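DITP/XTP pyrophosphatase (Mycobacteroides abscessus, PDB 6WWD) probably hydrolyses non-canonical purine nucleoside triphosphates such as XTP, dITP and ITP to their monophosphates and diphosphate, with magnesium as cofactor, cleansing the nucleotide pool. Local coordinates at residues E44-N52 and N81-R90. Numbering follows the deposited sequence.
Sequences ETGASFEDN and NWMPGVLSAR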
loop_
_atom_site.group_PDB
_atom_site.type_symbol
_atom_site.label_atom_id
_atom_site.label_comp_id
_atom_site.label_asym_id
_atom_site.label_seq_id
_atom_site.Cartn_x
_atom_site.Cartn_y
_atom_site.Cartn_z
ATOM N N GLU D 44 1.704 -5.135 -18.522
ATOM C CA GLU D 44 1.354 -5.135 -17.106
ATOM C C GLU D 44 2.466 -4.545 -16.239
ATOM O O GLU D 44 3.653 -4.800 -16.473
ATOM C CB GLU D 44 1.038 -6.554 -16.639
ATOM C CG GLU D 44 -0.117 -7.202 -17.379
ATOM C CD GLU D 44 -0.472 -8.570 -16.822
ATOM O OE1 GLU D 44 -0.262 -8.798 -15.616
ATOM O OE2 GLU D 44 -0.962 -9.418 -17.588
ATOM N N THR D 45 2.064 -3.761 -15.227
ATOM C CA THR D 45 2.972 -3.134 -14.274
ATOM C C THR D 45 2.414 -3.268 -12.859
ATOM O O THR D 45 1.225 -3.535 -12.654
ATOM C CB THR D 45 3.201 -1.636 -14.562
ATOM O OG1 THR D 45 1.942 -0.930 -14.576
ATOM C CG2 THR D 45 3.914 -1.447 -15.866
ATOM N N GLY D 46 3.293 -3.088 -11.889
ATOM C CA GLY D 46 2.897 -3.015 -10.492
ATOM C C GLY D 46 2.846 -4.348 -9.772
ATOM O O GLY D 46 3.267 -5.394 -10.263
ATOM N N ALA D 47 2.251 -4.299 -8.575
ATOM C CA ALA D 47 2.184 -5.448 -7.695
ATOM C C ALA D 47 0.813 -6.104 -7.653
ATOM O O ALA D 47 0.690 -7.193 -7.085
ATOM C CB ALA D 47 2.580 -5.035 -6.267
ATOM N N SER D 48 -0.218 -5.505 -8.248
ATOM C CA SER D 48 -1.575 -6.014 -8.031
ATOM C C SER D 48 -1.946 -7.046 -9.088
ATOM O O SER D 48 -2.326 -6.695 -10.205
ATOM C CB SER D 48 -2.600 -4.890 -8.018
ATOM O OG SER D 48 -3.898 -5.468 -7.873
ATOM N N PHE D 49 -1.881 -8.320 -8.719
ATOM C CA PHE D 49 -2.405 -9.376 -9.585
ATOM C C PHE D 49 -3.905 -9.226 -9.795
ATOM O O PHE D 49 -4.422 -9.501 -10.888
ATOM C CB PHE D 49 -2.084 -10.749 -8.993
ATOM C CG PHE D 49 -0.631 -10.952 -8.756
ATOM C CD1 PHE D 49 0.212 -11.318 -9.809
ATOM C CD2 PHE D 49 -0.084 -10.741 -7.496
ATOM C CE1 PHE D 49 1.580 -11.473 -9.593
ATOM C CE2 PHE D 49 1.272 -10.911 -7.277
ATOM C CZ PHE D 49 2.105 -11.292 -8.332
ATOM N N GLU D 50 -4.619 -8.794 -8.755
ATOM C CA GLU D 50 -6.060 -8.595 -8.872
ATOM C C GLU D 50 -6.397 -7.519 -9.894
ATOM O O GLU D 50 -7.209 -7.751 -10.793
ATOM C CB GLU D 50 -6.650 -8.239 -7.509
ATOM C CG GLU D 50 -6.622 -9.369 -6.525
ATOM C CD GLU D 50 -7.354 -9.035 -5.238
ATOM O OE1 GLU D 50 -7.877 -7.922 -5.120
ATOM O OE2 GLU D 50 -7.392 -9.894 -4.335
ATOM N N ASP D 51 -5.795 -6.326 -9.766
ATOM C CA ASP D 51 -6.109 -5.247 -10.707
ATOM C C ASP D 51 -5.793 -5.678 -12.127
ATOM O O ASP D 51 -6.540 -5.374 -13.061
ATOM C CB ASP D 51 -5.314 -3.969 -10.396
ATOM C CG ASP D 51 -5.750 -3.287 -9.126
ATOM O OD1 ASP D 51 -6.855 -3.582 -8.590
ATOM O OD2 ASP D 51 -4.956 -2.448 -8.652
ATOM N N ASN D 52 -4.672 -6.376 -12.308
ATOM C CA ASN D 52 -4.260 -6.734 -13.651
ATOM C C ASN D 52 -5.127 -7.839 -14.227
ATOM O O ASN D 52 -5.402 -7.829 -15.426
ATOM C CB ASN D 52 -2.780 -7.103 -13.657
ATOM C CG ASN D 52 -1.891 -5.877 -13.801
ATOM O OD1 ASN D 52 -1.692 -5.385 -14.904
ATOM N ND2 ASN D 52 -1.381 -5.353 -12.676
ATOM N N ASN D 81 8.595 -4.579 -1.677
ATOM C CA ASN D 81 7.275 -3.938 -1.673
ATOM C C ASN D 81 6.283 -4.717 -2.534
ATOM O O ASN D 81 5.461 -4.141 -3.253
ATOM C CB ASN D 81 7.345 -2.482 -2.123
ATOM C CG ASN D 81 6.261 -1.632 -1.484
ATOM O OD1 ASN D 81 5.902 -1.843 -0.331
ATOM N ND2 ASN D 81 5.733 -0.676 -2.234
ATOM N N TRP D 82 6.369 -6.041 -2.440
ATOM C CA TRP D 82 5.479 -7.015 -3.061
ATOM C C TRP D 82 5.679 -7.141 -4.565
ATOM O O TRP D 82 4.895 -7.825 -5.227
ATOM C CB TRP D 82 4.017 -6.737 -2.676
ATOM C CG TRP D 82 3.875 -7.142 -1.224
ATOM C CD1 TRP D 82 3.752 -8.417 -0.746
ATOM C CD2 TRP D 82 3.958 -6.295 -0.074
ATOM N NE1 TRP D 82 3.710 -8.415 0.624
ATOM C CE2 TRP D 82 3.831 -7.124 1.065
ATOM C CE3 TRP D 82 4.077 -4.913 0.104
ATOM C CZ2 TRP D 82 3.842 -6.622 2.362
ATOM C CZ3 TRP D 82 4.110 -4.413 1.399
ATOM C CH2 TRP D 82 3.984 -5.266 2.510
ATOM N N MET D 83 6.752 -6.566 -5.112
ATOM C CA MET D 83 7.282 -7.018 -6.391
ATOM C C MET D 83 8.021 -8.347 -6.158
ATOM O O MET D 83 8.253 -8.736 -5.020
ATOM C CB MET D 83 8.193 -5.943 -6.996
ATOM C CG MET D 83 7.515 -4.567 -7.199
ATOM S SD MET D 83 6.031 -4.675 -8.240
ATOM C CE MET D 83 6.804 -4.844 -9.857
ATOM N N PRO D 84 8.396 -9.086 -7.213
ATOM C CA PRO D 84 8.282 -8.872 -8.660
ATOM C C PRO D 84 6.863 -8.616 -9.158
ATOM O O PRO D 84 6.741 -7.988 -10.193
ATOM C CB PRO D 84 8.827 -10.176 -9.246
ATOM C CG PRO D 84 9.787 -10.667 -8.226
ATOM C CD PRO D 84 9.099 -10.351 -6.918
ATOM N N GLY D 85 5.837 -9.071 -8.440
ATOM C CA GLY D 85 4.474 -8.721 -8.824
ATOM C C GLY D 85 4.180 -9.221 -10.223
ATOM O O GLY D 85 4.586 -10.320 -10.605
ATOM N N VAL D 86 3.486 -8.400 -11.020
ATOM C CA VAL D 86 3.100 -8.827 -12.365
ATOM C C VAL D 86 4.268 -8.787 -13.340
ATOM O O VAL D 86 4.108 -9.213 -14.497
ATOM C CB VAL D 86 1.893 -8.010 -12.877
ATOM C CG1 VAL D 86 0.729 -8.088 -11.868
ATOM C CG2 VAL D 86 2.280 -6.572 -13.154
ATOM N N LEU D 87 5.453 -8.353 -12.892
ATOM C CA LEU D 87 6.688 -8.514 -13.655
ATOM C C LEU D 87 7.456 -9.789 -13.278
ATOM O O LEU D 87 8.615 -9.945 -13.695
ATOM C CB LEU D 87 7.595 -7.291 -13.476
ATOM C CG LEU D 87 7.246 -6.058 -14.324
ATOM C CD1 LEU D 87 6.011 -5.415 -13.797
ATOM C CD2 LEU D 87 8.373 -5.038 -14.317
ATOM N N SER D 88 6.826 -10.717 -12.544
ATOM C CA SER D 88 7.528 -11.920 -12.076
ATOM C C SER D 88 8.206 -12.683 -13.211
ATOM O O SER D 88 9.370 -13.086 -13.099
ATOM C CB SER D 88 6.549 -12.844 -11.348
ATOM O OG SER D 88 6.251 -12.330 -10.073
ATOM N N ALA D 89 7.490 -12.895 -14.311
ATOM C CA ALA D 89 7.999 -13.699 -15.419
ATOM C C ALA D 89 9.076 -12.984 -16.223
ATOM O O ALA D 89 9.743 -13.628 -17.038
ATOM C CB ALA D 89 6.845 -14.106 -16.347
ATOM N N ARG D 90 9.264 -11.686 -16.027
ATOM C CA ARG D 90 10.294 -10.951 -16.742
ATOM C C ARG D 90 11.103 -10.087 -15.780
ATOM O O ARG D 90 11.528 -8.976 -16.110
ATOM C CB ARG D 90 9.679 -10.127 -17.875
ATOM C CG ARG D 90 8.650 -9.079 -17.463
ATOM C CD ARG D 90 7.978 -8.473 -18.694
ATOM N NE ARG D 90 7.367 -7.165 -18.449
ATOM C CZ ARG D 90 6.182 -6.966 -17.861
ATOM N NH1 ARG D 90 5.457 -7.996 -17.415
ATOM N NH2 ARG D 90 5.718 -5.726 -17.703
HETATM O O HOH W 1 2.164 -10.324 -16.090
HETATM O O HOH W 2 2.296 -8.561 -5.346
#
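The guanidinium of Arg90 meets Glu44 at its edge, while Leu87 CG, from its own segment, covers one face near the rim: NH2 donates to Glu44 O at 2.6 Å, in the guanidinium plane and the carbonyl plane alike. The ring of Phe49 lies obliquely against Gly85 O, 3.4 Å from CE1, and Val86 CG1, 3.9 Å from CD1. The amide of Asn52 illustrates how a planar group is fixed in rotation: ND2 spends one bond on Ser48 O, in the amide plane, and another on Thr45 O, tilted 19° from it. This pinned nitrogen also touches Val86 CG1 at 3.5 Å. With CG1 anti to its carbonyl carbon (chi1 -54°), Val86 sends that methyl toward Asn52 and Phe49 and leaves CG2 against Thr45 O. Its backbone N donates to Gly46 O at 3.1 Å, while Met83 SD rests against the same carbonyl. Water joins Ala47 O to Trp82 O. Glu44 OE1 lies against Val86 CB and near Asp72, the predicted magnesium ligand and proton acceptor; OE2 salt-bridges Lys56. The loop entering helix 49-64 thus packs against the type II' turn Pro84-Leu87, overlapping short strand 84-85, which pairs antiparallel with strand 67-77; Phe49 continues onto strand 118-128, and a second subunit packs on Thr45 and Leu87.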